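PDB 3VW4: Rep from Escherichia coli, which binds and unwinds the replication origin of plasmid ColE2-P9 as its initiator-primase, the present chain being the DNA-binding domain. Local coordinates for residues H12-E15 with K16-W20; W29-F32 with S33-L36; E77-S80 with A81-A85. All coordinates share one frame; numbering follows the deposited sequence.

Contact 1: H12-E15 with K16-W20; sequences HLFE and KVRKW. With nucleotides of chain D; nucleotides of chain C.
Phe14 and Arg18, one turn apart on helix 7-24, form the tight part of this contact. Arg18 CD lies over one face of the Phe14 ring, 3.9 Å from its centroid, in a CH-pi contact. The opposite face is covered by the guanine of DG1 of chain D, and Ile62 and Ile66 of helix 56-73 also pack against Phe14. Arg18 CG sits between the backbone N and the carbonyl carbon (chi1 82°), and the chain then runs extended to NE, passing the ring and reaching Glu15. The carboxylate is gripped side-on: Arg18 NH2 meets Glu15 OE1 on its syn side at 2.8 Å, while NE approaches OE2 from above the carboxylate plane at 3.0 Å. The carboxylate and guanidinium planes are turned 58° from each other, not coplanar. The remaining nitrogen, NH1, hydrogen-bonds to Tyr22 OH and lies 2.9 Å from O4' of DA2 of chain D.

The exposed Lys16 flank is looser: Lys16 CG stays 4.3 Å from His12 NE2 and its chain turns outward. Lys19, also exposed, lies near the salt bridge, but its NZ stays 4.7 Å from Glu15 OE1. With only an alanine at Arg18, Glu15 would probably lose its cationic mate and Phe14 the methylene backing its face. The salt bridge thus holds the guanidinium beside the DNA sugar, while the same arginine's methylene chain backs an aromatic ring whose other face meets a base.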
loop_
_atom_site.group_PDB
_atom_site.type_symbol
_atom_site.label_atom_id
_atom_site.label_comp_id
_atom_site.label_asym_id
_atom_site.label_seq_id
_atom_site.Cartn_x
_atom_site.Cartn_y
_atom_site.Cartn_z
ATOM N N HIS A 12 9.267 -12.585 -16.251
ATOM C CA HIS A 12 8.906 -13.094 -14.998
ATOM C C HIS A 12 9.723 -12.425 -13.939
ATOM O O HIS A 12 9.199 -12.029 -12.886
ATOM C CB HIS A 12 9.205 -14.552 -15.038
ATOM C CG HIS A 12 9.063 -15.176 -13.745
ATOM N ND1 HIS A 12 10.156 -15.473 -12.945
ATOM C CD2 HIS A 12 7.925 -15.490 -13.031
ATOM C CE1 HIS A 12 9.708 -16.014 -11.804
ATOM N NE2 HIS A 12 8.334 -16.011 -11.857
ATOM N N LEU A 13 11.015 -12.295 -14.175
ATOM C CA LEU A 13 11.802 -11.559 -13.231
ATOM C C LEU A 13 11.371 -10.083 -13.158
ATOM O O LEU A 13 11.247 -9.560 -12.069
ATOM C CB LEU A 13 13.279 -11.687 -13.544
ATOM C CG LEU A 13 14.172 -12.770 -12.943
ATOM C CD1 LEU A 13 13.549 -13.834 -12.055
ATOM C CD2 LEU A 13 14.897 -13.382 -14.087
ATOM N N PHE A 14 11.151 -9.394 -14.282
ATOM C CA PHE A 14 10.839 -7.956 -14.245
ATOM C C PHE A 14 9.533 -7.764 -13.527
ATOM O O PHE A 14 9.340 -6.873 -12.791
ATOM C CB PHE A 14 10.749 -7.430 -15.680
ATOM C CG PHE A 14 10.184 -6.040 -15.785
ATOM C CD1 PHE A 14 10.922 -4.933 -15.390
ATOM C CD2 PHE A 14 8.903 -5.834 -16.225
ATOM C CE1 PHE A 14 10.390 -3.651 -15.474
ATOM C CE2 PHE A 14 8.385 -4.559 -16.276
ATOM C CZ PHE A 14 9.121 -3.460 -15.908
ATOM N N GLU A 15 8.590 -8.639 -13.732
ATOM C CA GLU A 15 7.237 -8.472 -13.095
ATOM C C GLU A 15 7.286 -8.718 -11.592
ATOM O O GLU A 15 6.749 -7.931 -10.840
ATOM C CB GLU A 15 6.184 -9.427 -13.745
ATOM C CG GLU A 15 5.786 -9.042 -15.137
ATOM C CD GLU A 15 4.953 -7.775 -15.113
ATOM O OE1 GLU A 15 3.865 -7.810 -14.456
ATOM O OE2 GLU A 15 5.364 -6.754 -15.721
ATOM N N LYS A 16 7.870 -9.849 -11.165
ATOM C CA LYS A 16 8.024 -10.192 -9.747
ATOM C C LYS A 16 8.684 -9.046 -8.985
ATOM O O LYS A 16 8.080 -8.425 -8.143
ATOM C CB LYS A 16 8.920 -11.411 -9.632
ATOM C CG LYS A 16 8.199 -12.646 -9.228
ATOM C CD LYS A 16 7.868 -12.578 -7.765
ATOM C CE LYS A 16 7.479 -13.965 -7.240
ATOM N NZ LYS A 16 5.990 -14.139 -7.082
ATOM N N VAL A 17 9.911 -8.746 -9.335
ATOM C CA VAL A 17 10.685 -7.771 -8.641
ATOM C C VAL A 17 10.081 -6.323 -8.685
ATOM O O VAL A 17 10.206 -5.550 -7.709
ATOM C CB VAL A 17 12.133 -7.802 -9.186
ATOM C CG1 VAL A 17 12.958 -6.627 -8.721
ATOM C CG2 VAL A 17 12.807 -9.084 -8.798
ATOM N N ARG A 18 9.456 -5.915 -9.794
ATOM C CA ARG A 18 9.037 -4.524 -9.826
ATOM C C ARG A 18 7.955 -4.312 -8.767
ATOM O O ARG A 18 7.885 -3.292 -8.124
ATOM C CB ARG A 18 8.645 -4.085 -11.258
ATOM C CG ARG A 18 7.235 -4.448 -11.705
ATOM C CD ARG A 18 7.002 -3.979 -13.113
ATOM N NE ARG A 18 5.887 -4.706 -13.642
ATOM C CZ ARG A 18 4.627 -4.296 -13.556
ATOM N NH1 ARG A 18 4.317 -3.139 -12.953
ATOM N NH2 ARG A 18 3.688 -5.058 -14.059
ATOM N N LYS A 19 7.162 -5.339 -8.549
ATOM C CA LYS A 19 6.046 -5.240 -7.628
ATOM C C LYS A 19 6.552 -5.180 -6.193
ATOM O O LYS A 19 5.939 -4.527 -5.320
ATOM C CB LYS A 19 5.061 -6.404 -7.793
ATOM C CG LYS A 19 3.756 -6.091 -8.552
ATOM C CD LYS A 19 3.841 -6.610 -10.008
ATOM C CE LYS A 19 2.576 -7.387 -10.517
ATOM N NZ LYS A 19 1.328 -6.537 -10.720
ATOM N N TRP A 20 7.664 -5.884 -5.967
ATOM C CA TRP A 20 8.305 -5.945 -4.667
ATOM C C TRP A 20 8.956 -4.599 -4.389
ATOM O O TRP A 20 8.684 -3.999 -3.383
ATOM C CB TRP A 20 9.292 -7.082 -4.661
ATOM C CG TRP A 20 10.363 -6.937 -3.587
ATOM C CD1 TRP A 20 10.354 -7.443 -2.280
ATOM C CD2 TRP A 20 11.625 -6.213 -3.691
ATOM N NE1 TRP A 20 11.482 -7.097 -1.647
ATOM C CE2 TRP A 20 12.291 -6.388 -2.423
ATOM C CE3 TRP A 20 12.237 -5.498 -4.676
ATOM C CZ2 TRP A 20 13.502 -5.841 -2.159
ATOM C CZ3 TRP A 20 13.477 -4.941 -4.410
ATOM C CH2 TRP A 20 14.082 -5.078 -3.142
ATOM P P DG D 1 10.870 1.146 -20.042
ATOM O OP1 DG D 1 11.826 1.113 -21.206
ATOM O OP2 DG D 1 11.231 1.908 -18.771
ATOM O "O5'" DG D 1 9.315 1.284 -20.440
ATOM C "C5'" DG D 1 8.689 0.557 -21.519
ATOM C "C4'" DG D 1 8.077 -0.733 -21.023
ATOM O "O4'" DG D 1 9.106 -1.725 -20.829
ATOM C "C3'" DG D 1 7.278 -0.672 -19.718
ATOM O "O3'" DG D 1 5.926 -1.037 -20.006
ATOM C "C2'" DG D 1 7.867 -1.771 -18.837
ATOM C "C1'" DG D 1 8.805 -2.560 -19.724
ATOM N N9 DG D 1 10.080 -2.914 -19.118
ATOM C C8 DG D 1 11.023 -2.042 -18.627
ATOM N N7 DG D 1 12.112 -2.638 -18.224
ATOM C C5 DG D 1 11.893 -3.981 -18.510
ATOM C C6 DG D 1 12.699 -5.123 -18.245
ATOM O O6 DG D 1 13.825 -5.175 -17.748
ATOM N N1 DG D 1 12.089 -6.289 -18.672
ATOM C C2 DG D 1 10.847 -6.362 -19.249
ATOM N N2 DG D 1 10.430 -7.596 -19.580
ATOM N N3 DG D 1 10.062 -5.314 -19.458
ATOM C C4 DG D 1 10.656 -4.162 -19.093
ATOM P P DA D 2 4.782 -0.139 -19.416
ATOM O OP1 DA D 2 3.562 -0.600 -20.055
ATOM O OP2 DA D 2 5.353 1.240 -19.624
ATOM O "O5'" DA D 2 4.429 -0.308 -17.849
ATOM C "C5'" DA D 2 4.231 -1.589 -17.188
ATOM C "C4'" DA D 2 4.016 -1.386 -15.695
ATOM O "O4'" DA D 2 5.267 -1.251 -14.958
ATOM C "C3'" DA D 2 3.242 -0.142 -15.287
ATOM O "O3'" DA D 2 2.816 -0.381 -13.976
ATOM C "C2'" DA D 2 4.343 0.904 -15.270
ATOM C "C1'" DA D 2 5.527 0.133 -14.700
ATOM N N9 DA D 2 6.865 0.426 -15.216
ATOM C C8 DA D 2 7.280 0.936 -16.415
ATOM N N7 DA D 2 8.586 1.020 -16.531
ATOM C C5 DA D 2 9.061 0.459 -15.355
ATOM C C6 DA D 2 10.358 0.180 -14.894
ATOM N N6 DA D 2 11.475 0.482 -15.568
ATOM N N1 DA D 2 10.479 -0.385 -13.674
ATOM C C2 DA D 2 9.373 -0.638 -12.972
ATOM N N3 DA D 2 8.104 -0.452 -13.308
ATOM C C4 DA D 2 8.015 0.091 -14.534
ATOM P P DT C 20 -1.549 -7.050 -5.231
ATOM O OP1 DT C 20 -1.254 -5.828 -4.423
ATOM O OP2 DT C 20 -0.416 -7.880 -5.700
ATOM O "O5'" DT C 20 -2.550 -8.009 -4.431
ATOM C "C5'" DT C 20 -3.237 -7.600 -3.213
ATOM C "C4'" DT C 20 -2.353 -7.760 -1.994
ATOM O "O4'" DT C 20 -1.059 -8.267 -2.388
ATOM C "C3'" DT C 20 -2.069 -6.463 -1.240
ATOM O "O3'" DT C 20 -2.984 -6.340 -0.150
ATOM C "C2'" DT C 20 -0.673 -6.662 -0.676
ATOM C "C1'" DT C 20 -0.073 -7.829 -1.465
ATOM N N1 DT C 20 1.179 -7.536 -2.224
ATOM C C2 DT C 20 2.093 -8.559 -2.384
ATOM O O2 DT C 20 1.910 -9.692 -1.959
ATOM N N3 DT C 20 3.232 -8.209 -3.074
ATOM C C4 DT C 20 3.543 -6.967 -3.605
ATOM O O4 DT C 20 4.602 -6.808 -4.206
ATOM C C5 DT C 20 2.542 -5.938 -3.397
ATOM C C7 DT C 20 2.790 -4.561 -3.933
ATOM C C6 DT C 20 1.426 -6.271 -2.730
#

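Contact 2: W29-F32 with S33-L36; sequences WPVF and SQWL
The carbonyl oxygen of Val31 is gripped by two amides of the first turn of helix 32-49. Trp35 N gives it the main bond, 3.0 Å long and nearly straight at 166°, and Gln34 N adds a weak one at 3.1 Å to the same Val31 O. Val31 holds the N-cap position, and its apolar side chain offers no acceptor to the amides at the helix start. The next backbone bond, from Leu36 N to Phe32 O, carries the helical pattern onward.

Two apolar pairs lie on this turn. Pro30, just ahead of the cap, reaches over the helix start so that its CG lies 3.4 Å from Trp35 CE3, meeting the six-membered part of the indole obliquely. With its CG anti to the backbone N (chi1 -179°), the Trp35 side chain carries its far end away from the loop and toward helix 56-73, where NE1 hydrogen-bonds to Thr70 OG1 and the indole meets the ring of His71, while Ala67 packs against it. The Pro30 carbonyl oxygen accepts a hydrogen bond from His71 NE2, tying the loop to the same helix.

Phe32 and Leu36 lie side by side and point the same way. Leu36 CB stands over a face of the Phe32 ring, and CG approaches the ring's CZ at 3.9 Å. Ser33 and Gln34 occupy the exposed side of the turn, in contrast to the buried Trp35.

Pro30 and Trp35 stand at the N' and N4 positions on the two sides of an N-cap residue, and their apolar contact across the first turn is the arrangement known as a hydrophobic staple, here closing the loop onto the start of helix 32-49.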
loop_
_atom_site.group_PDB
_atom_site.type_symbol
_atom_site.label_atom_id
_atom_site.label_comp_id
_atom_site.label_asym_id
_atom_site.label_seq_id
_atom_site.Cartn_x
_atom_site.Cartn_y
_atom_site.Cartn_z
ATOM N N TRP A 29 14.289 4.076 2.237
ATOM C CA TRP A 29 14.539 4.996 1.125
ATOM C C TRP A 29 16.027 4.949 0.859
ATOM O O TRP A 29 16.728 5.977 0.900
ATOM C CB TRP A 29 14.036 6.417 1.416
ATOM C CG TRP A 29 12.573 6.497 1.522
ATOM C CD1 TRP A 29 11.822 6.564 2.668
ATOM C CD2 TRP A 29 11.572 6.491 0.420
ATOM N NE1 TRP A 29 10.484 6.614 2.383
ATOM C CE2 TRP A 29 10.259 6.544 1.064
ATOM C CE3 TRP A 29 11.638 6.426 -0.973
ATOM C CZ2 TRP A 29 9.076 6.581 0.339
ATOM C CZ3 TRP A 29 10.413 6.427 -1.714
ATOM C CH2 TRP A 29 9.168 6.512 -1.054
ATOM N N PRO A 30 16.560 3.752 0.621
ATOM C CA PRO A 30 18.009 3.723 0.422
ATOM C C PRO A 30 18.462 4.650 -0.731
ATOM O O PRO A 30 17.823 4.676 -1.760
ATOM C CB PRO A 30 18.282 2.263 0.092
ATOM C CG PRO A 30 16.993 1.756 -0.438
ATOM C CD PRO A 30 15.943 2.437 0.366
ATOM N N VAL A 31 19.552 5.395 -0.551
ATOM C CA VAL A 31 20.124 6.205 -1.604
ATOM C C VAL A 31 20.335 5.378 -2.819
ATOM O O VAL A 31 20.422 4.142 -2.744
ATOM C CB VAL A 31 21.442 6.887 -1.146
ATOM C CG1 VAL A 31 21.164 7.904 -0.033
ATOM C CG2 VAL A 31 22.467 5.877 -0.728
ATOM N N PHE A 32 20.427 6.006 -3.971
ATOM C CA PHE A 32 20.497 5.216 -5.236
ATOM C C PHE A 32 21.534 4.052 -5.279
ATOM O O PHE A 32 21.148 2.896 -5.594
ATOM C CB PHE A 32 20.629 6.111 -6.474
ATOM C CG PHE A 32 20.692 5.348 -7.767
ATOM C CD1 PHE A 32 19.547 4.699 -8.289
ATOM C CD2 PHE A 32 21.904 5.260 -8.471
ATOM C CE1 PHE A 32 19.639 3.985 -9.461
ATOM C CE2 PHE A 32 21.994 4.568 -9.650
ATOM C CZ PHE A 32 20.872 3.916 -10.134
ATOM N N SER A 33 22.807 4.314 -4.979
ATOM C CA SER A 33 23.822 3.282 -5.179
ATOM C C SER A 33 23.482 2.039 -4.372
ATOM O O SER A 33 23.769 0.914 -4.808
ATOM C CB SER A 33 25.191 3.772 -4.831
ATOM O OG SER A 33 25.124 4.355 -3.560
ATOM N N GLN A 34 22.827 2.221 -3.217
ATOM C CA GLN A 34 22.499 1.069 -2.392
ATOM C C GLN A 34 21.231 0.373 -2.912
ATOM O O GLN A 34 21.135 -0.834 -2.937
ATOM C CB GLN A 34 22.378 1.443 -0.916
ATOM C CG GLN A 34 23.668 1.695 -0.178
ATOM C CD GLN A 34 24.802 0.797 -0.548
ATOM O OE1 GLN A 34 25.844 1.283 -0.912
ATOM N NE2 GLN A 34 24.637 -0.487 -0.459
ATOM N N TRP A 35 20.278 1.168 -3.351
ATOM C CA TRP A 35 19.052 0.680 -3.910
ATOM C C TRP A 35 19.356 -0.127 -5.159
ATOM O O TRP A 35 18.751 -1.130 -5.449
ATOM C CB TRP A 35 18.213 1.918 -4.223
ATOM C CG TRP A 35 16.864 1.596 -4.792
ATOM C CD1 TRP A 35 16.291 2.111 -5.950
ATOM C CD2 TRP A 35 15.855 0.704 -4.201
ATOM N NE1 TRP A 35 15.035 1.571 -6.132
ATOM C CE2 TRP A 35 14.740 0.698 -5.099
ATOM C CE3 TRP A 35 15.807 -0.105 -3.062
ATOM C CZ2 TRP A 35 13.654 -0.072 -4.878
ATOM C CZ3 TRP A 35 14.675 -0.893 -2.846
ATOM C CH2 TRP A 35 13.629 -0.854 -3.734
ATOM N N LEU A 36 20.352 0.289 -5.909
ATOM C CA LEU A 36 20.617 -0.389 -7.164
ATOM C C LEU A 36 21.072 -1.766 -6.788
ATOM O O LEU A 36 20.580 -2.743 -7.369
ATOM C CB LEU A 36 21.683 0.301 -7.939
ATOM C CG LEU A 36 21.762 0.177 -9.438
ATOM C CD1 LEU A 36 23.244 0.162 -9.815
ATOM C CD2 LEU A 36 21.015 -1.027 -10.004
#

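Contact 3: E77-S80 with A81-A85; sequences EGFS and AVQAA. With nucleotides of chain D.
Bare backbone meets a DNA base at Gly78, whose O accepts the amide of Val82 at 3.2 Å while its CA lies 3.5 Å from N1 of DA4 of chain D. A beta carbon at this position would run into the adenine. Val82, one turn on, brings its CG2 to C8 and N7 at the other end of the same base, so glycine and valine together lie against its length.

Phe79 and Gln83 run side by side. Gln83 CG sits over the middle of the Phe79 ring, 3.9 Å from its centroid and only 13° off the normal, a CH-pi contact. Phe79 CG lies anti to the backbone N (chi1 -171°), which brings the ring near the sugars of DA4 and DG7 of chain D, and Arg26 adds a cation-pi contact.

Two polar bonds tie this turn to the DNA strand. Ser80 OG donates to OP1 of DC8 of chain D at 2.6 Å, and N2 of DG7 of chain D donates to the main-chain Gln83 O at 2.8 Å. Because an exocyclic N2 amino group marks guanine among the DNA bases, this carbonyl may read the base, consistent with sequence-specific binding, whereas the serine bond addresses only the phosphate backbone.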
loop_
_atom_site.group_PDB
_atom_site.type_symbol
_atom_site.label_atom_id
_atom_site.label_comp_id
_atom_site.label_asym_id
_atom_site.label_seq_id
_atom_site.Cartn_x
_atom_site.Cartn_y
_atom_site.Cartn_z
ATOM N N GLU A 77 6.170 11.827 -0.464
ATOM C CA GLU A 77 5.007 12.682 -0.856
ATOM C C GLU A 77 4.180 11.835 -1.818
ATOM O O GLU A 77 2.931 11.636 -1.600
ATOM C CB GLU A 77 5.430 13.987 -1.524
ATOM C CG GLU A 77 6.656 14.713 -0.858
ATOM C CD GLU A 77 8.089 14.038 -1.051
ATOM O OE1 GLU A 77 8.391 12.958 -0.416
ATOM O OE2 GLU A 77 8.958 14.605 -1.820
ATOM N N GLY A 78 4.917 11.246 -2.786
ATOM C CA GLY A 78 4.429 10.238 -3.691
ATOM C C GLY A 78 3.470 9.252 -3.029
ATOM O O GLY A 78 2.341 9.122 -3.512
ATOM N N PHE A 79 3.891 8.564 -1.951
ATOM C CA PHE A 79 3.069 7.586 -1.243
ATOM C C PHE A 79 1.863 8.235 -0.641
ATOM O O PHE A 79 0.771 7.710 -0.797
ATOM C CB PHE A 79 3.857 6.876 -0.166
ATOM C CG PHE A 79 3.149 5.706 0.478
ATOM C CD1 PHE A 79 2.559 4.710 -0.273
ATOM C CD2 PHE A 79 3.182 5.525 1.861
ATOM C CE1 PHE A 79 1.946 3.580 0.326
ATOM C CE2 PHE A 79 2.605 4.390 2.457
ATOM C CZ PHE A 79 1.954 3.441 1.695
ATOM N N SER A 80 2.003 9.372 0.016
ATOM C CA SER A 80 0.773 10.072 0.444
ATOM C C SER A 80 -0.242 10.337 -0.628
ATOM O O SER A 80 -1.400 10.076 -0.416
ATOM C CB SER A 80 1.090 11.412 0.985
ATOM O OG SER A 80 1.789 11.101 2.106
ATOM N N ALA A 81 0.183 10.933 -1.730
ATOM C CA ALA A 81 -0.685 11.129 -2.892
ATOM C C ALA A 81 -1.465 9.831 -3.258
ATOM O O ALA A 81 -2.692 9.866 -3.260
ATOM C CB ALA A 81 0.137 11.641 -4.070
ATOM N N VAL A 82 -0.799 8.705 -3.541
ATOM C CA VAL A 82 -1.537 7.482 -3.708
ATOM C C VAL A 82 -2.522 7.174 -2.556
ATOM O O VAL A 82 -3.709 6.874 -2.761
ATOM C CB VAL A 82 -0.608 6.278 -3.889
ATOM C CG1 VAL A 82 -1.385 4.957 -3.998
ATOM C CG2 VAL A 82 0.347 6.488 -5.077
ATOM N N GLN A 83 -2.073 7.280 -1.319
ATOM C CA GLN A 83 -2.940 6.889 -0.216
ATOM C C GLN A 83 -4.083 7.874 -0.070
ATOM O O GLN A 83 -5.161 7.536 0.452
ATOM C CB GLN A 83 -2.122 6.828 1.031
ATOM C CG GLN A 83 -1.103 5.716 1.018
ATOM C CD GLN A 83 -1.774 4.416 1.399
ATOM O OE1 GLN A 83 -1.548 3.879 2.551
ATOM N NE2 GLN A 83 -2.708 3.947 0.528
ATOM N N ALA A 84 -3.896 9.121 -0.501
ATOM C CA ALA A 84 -5.014 10.082 -0.439
ATOM C C ALA A 84 -6.003 9.773 -1.536
ATOM O O ALA A 84 -7.179 9.915 -1.337
ATOM C CB ALA A 84 -4.539 11.505 -0.546
ATOM N N ALA A 85 -5.543 9.345 -2.704
ATOM C CA ALA A 85 -6.461 9.065 -3.789
ATOM C C ALA A 85 -7.326 7.856 -3.386
ATOM O O ALA A 85 -8.565 7.951 -3.408
ATOM C CB ALA A 85 -5.719 8.833 -5.091
ATOM P P DG D 7 1.149 4.392 7.586
ATOM O OP1 DG D 7 2.615 4.274 7.565
ATOM O OP2 DG D 7 0.346 4.411 8.866
ATOM O "O5'" DG D 7 0.987 5.846 6.959
ATOM C "C5'" DG D 7 1.400 6.078 5.615
ATOM C "C4'" DG D 7 0.320 6.897 4.962
ATOM O "O4'" DG D 7 -0.865 6.094 4.712
ATOM C "C3'" DG D 7 -0.136 8.081 5.814
ATOM O "O3'" DG D 7 -0.187 9.119 4.840
ATOM C "C2'" DG D 7 -1.488 7.643 6.360
ATOM C "C1'" DG D 7 -2.025 6.743 5.271
ATOM N N9 DG D 7 -2.961 5.687 5.644
ATOM C C8 DG D 7 -2.895 4.877 6.750
ATOM N N7 DG D 7 -3.764 3.901 6.722
ATOM C C5 DG D 7 -4.413 4.050 5.508
ATOM C C6 DG D 7 -5.451 3.283 4.924
ATOM O O6 DG D 7 -6.018 2.285 5.381
ATOM N N1 DG D 7 -5.832 3.796 3.683
ATOM C C2 DG D 7 -5.240 4.875 3.065
ATOM N N2 DG D 7 -5.704 5.196 1.854
ATOM N N3 DG D 7 -4.255 5.578 3.593
ATOM C C4 DG D 7 -3.906 5.126 4.813
ATOM P P DA D 4 0.857 1.299 -7.738
ATOM O OP1 DA D 4 0.544 -0.035 -8.331
ATOM O OP2 DA D 4 -0.075 2.456 -7.813
ATOM O "O5'" DA D 4 1.158 1.122 -6.181
ATOM C "C5'" DA D 4 2.080 0.146 -5.717
ATOM C "C4'" DA D 4 2.667 0.661 -4.430
ATOM O "O4'" DA D 4 3.527 1.825 -4.633
ATOM C "C3'" DA D 4 1.624 1.069 -3.392
ATOM O "O3'" DA D 4 2.130 0.536 -2.159
ATOM C "C2'" DA D 4 1.626 2.592 -3.488
ATOM C "C1'" DA D 4 3.059 2.921 -3.890
ATOM N N9 DA D 4 3.262 4.097 -4.717
ATOM C C8 DA D 4 2.719 4.390 -5.941
ATOM N N7 DA D 4 3.187 5.496 -6.477
ATOM C C5 DA D 4 4.163 5.913 -5.582
ATOM C C6 DA D 4 5.047 7.007 -5.583
ATOM N N6 DA D 4 5.115 7.910 -6.562
ATOM N N1 DA D 4 5.881 7.142 -4.527
ATOM C C2 DA D 4 5.837 6.223 -3.554
ATOM N N3 DA D 4 5.070 5.136 -3.454
ATOM C C4 DA D 4 4.220 5.061 -4.493
ATOM P P DC D 8 -0.722 10.562 5.099
ATOM O OP1 DC D 8 0.188 11.303 4.184
ATOM O OP2 DC D 8 -0.700 10.853 6.537
ATOM O "O5'" DC D 8 -2.274 10.625 4.688
ATOM C "C5'" DC D 8 -2.650 10.133 3.405
ATOM C "C4'" DC D 8 -4.138 9.937 3.315
ATOM O "O4'" DC D 8 -4.530 8.752 4.037
ATOM C "C3'" DC D 8 -4.974 11.071 3.908
ATOM O "O3'" DC D 8 -5.256 11.987 2.852
ATOM C "C2'" DC D 8 -6.206 10.366 4.477
ATOM C "C1'" DC D 8 -5.930 8.880 4.240
ATOM N N1 DC D 8 -6.316 7.901 5.246
ATOM C C2 DC D 8 -7.241 6.928 4.872
ATOM O O2 DC D 8 -7.800 7.028 3.765
ATOM N N3 DC D 8 -7.539 5.931 5.738
ATOM C C4 DC D 8 -6.924 5.868 6.920
ATOM N N4 DC D 8 -7.242 4.864 7.730
ATOM C C5 DC D 8 -5.943 6.823 7.311
ATOM C C6 DC D 8 -5.660 7.807 6.442
#

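Overall arrangement
The three contacts follow one another along the chain, contact 1 on helix 7-24, contact 2 at the start of helix 32-49 and contact 3 on helix 76-92. The centres of contacts 1 and 2 are about 18 Å apart, yet they touch through two indoles, Trp20 CZ3 lying 4.1 Å from Trp35 CH2. Contact 3 touches neither: its nearest atoms are about 5 Å from contact 2 and about 11 Å from contact 1. DNA joins them instead. Strand D passes from contact 1, at DG1 and DA2, to contact 3, at DA4, DG7 and DC8. Beside contact 2, Trp29 packs on an adenine base, placing all three next to the bound origin.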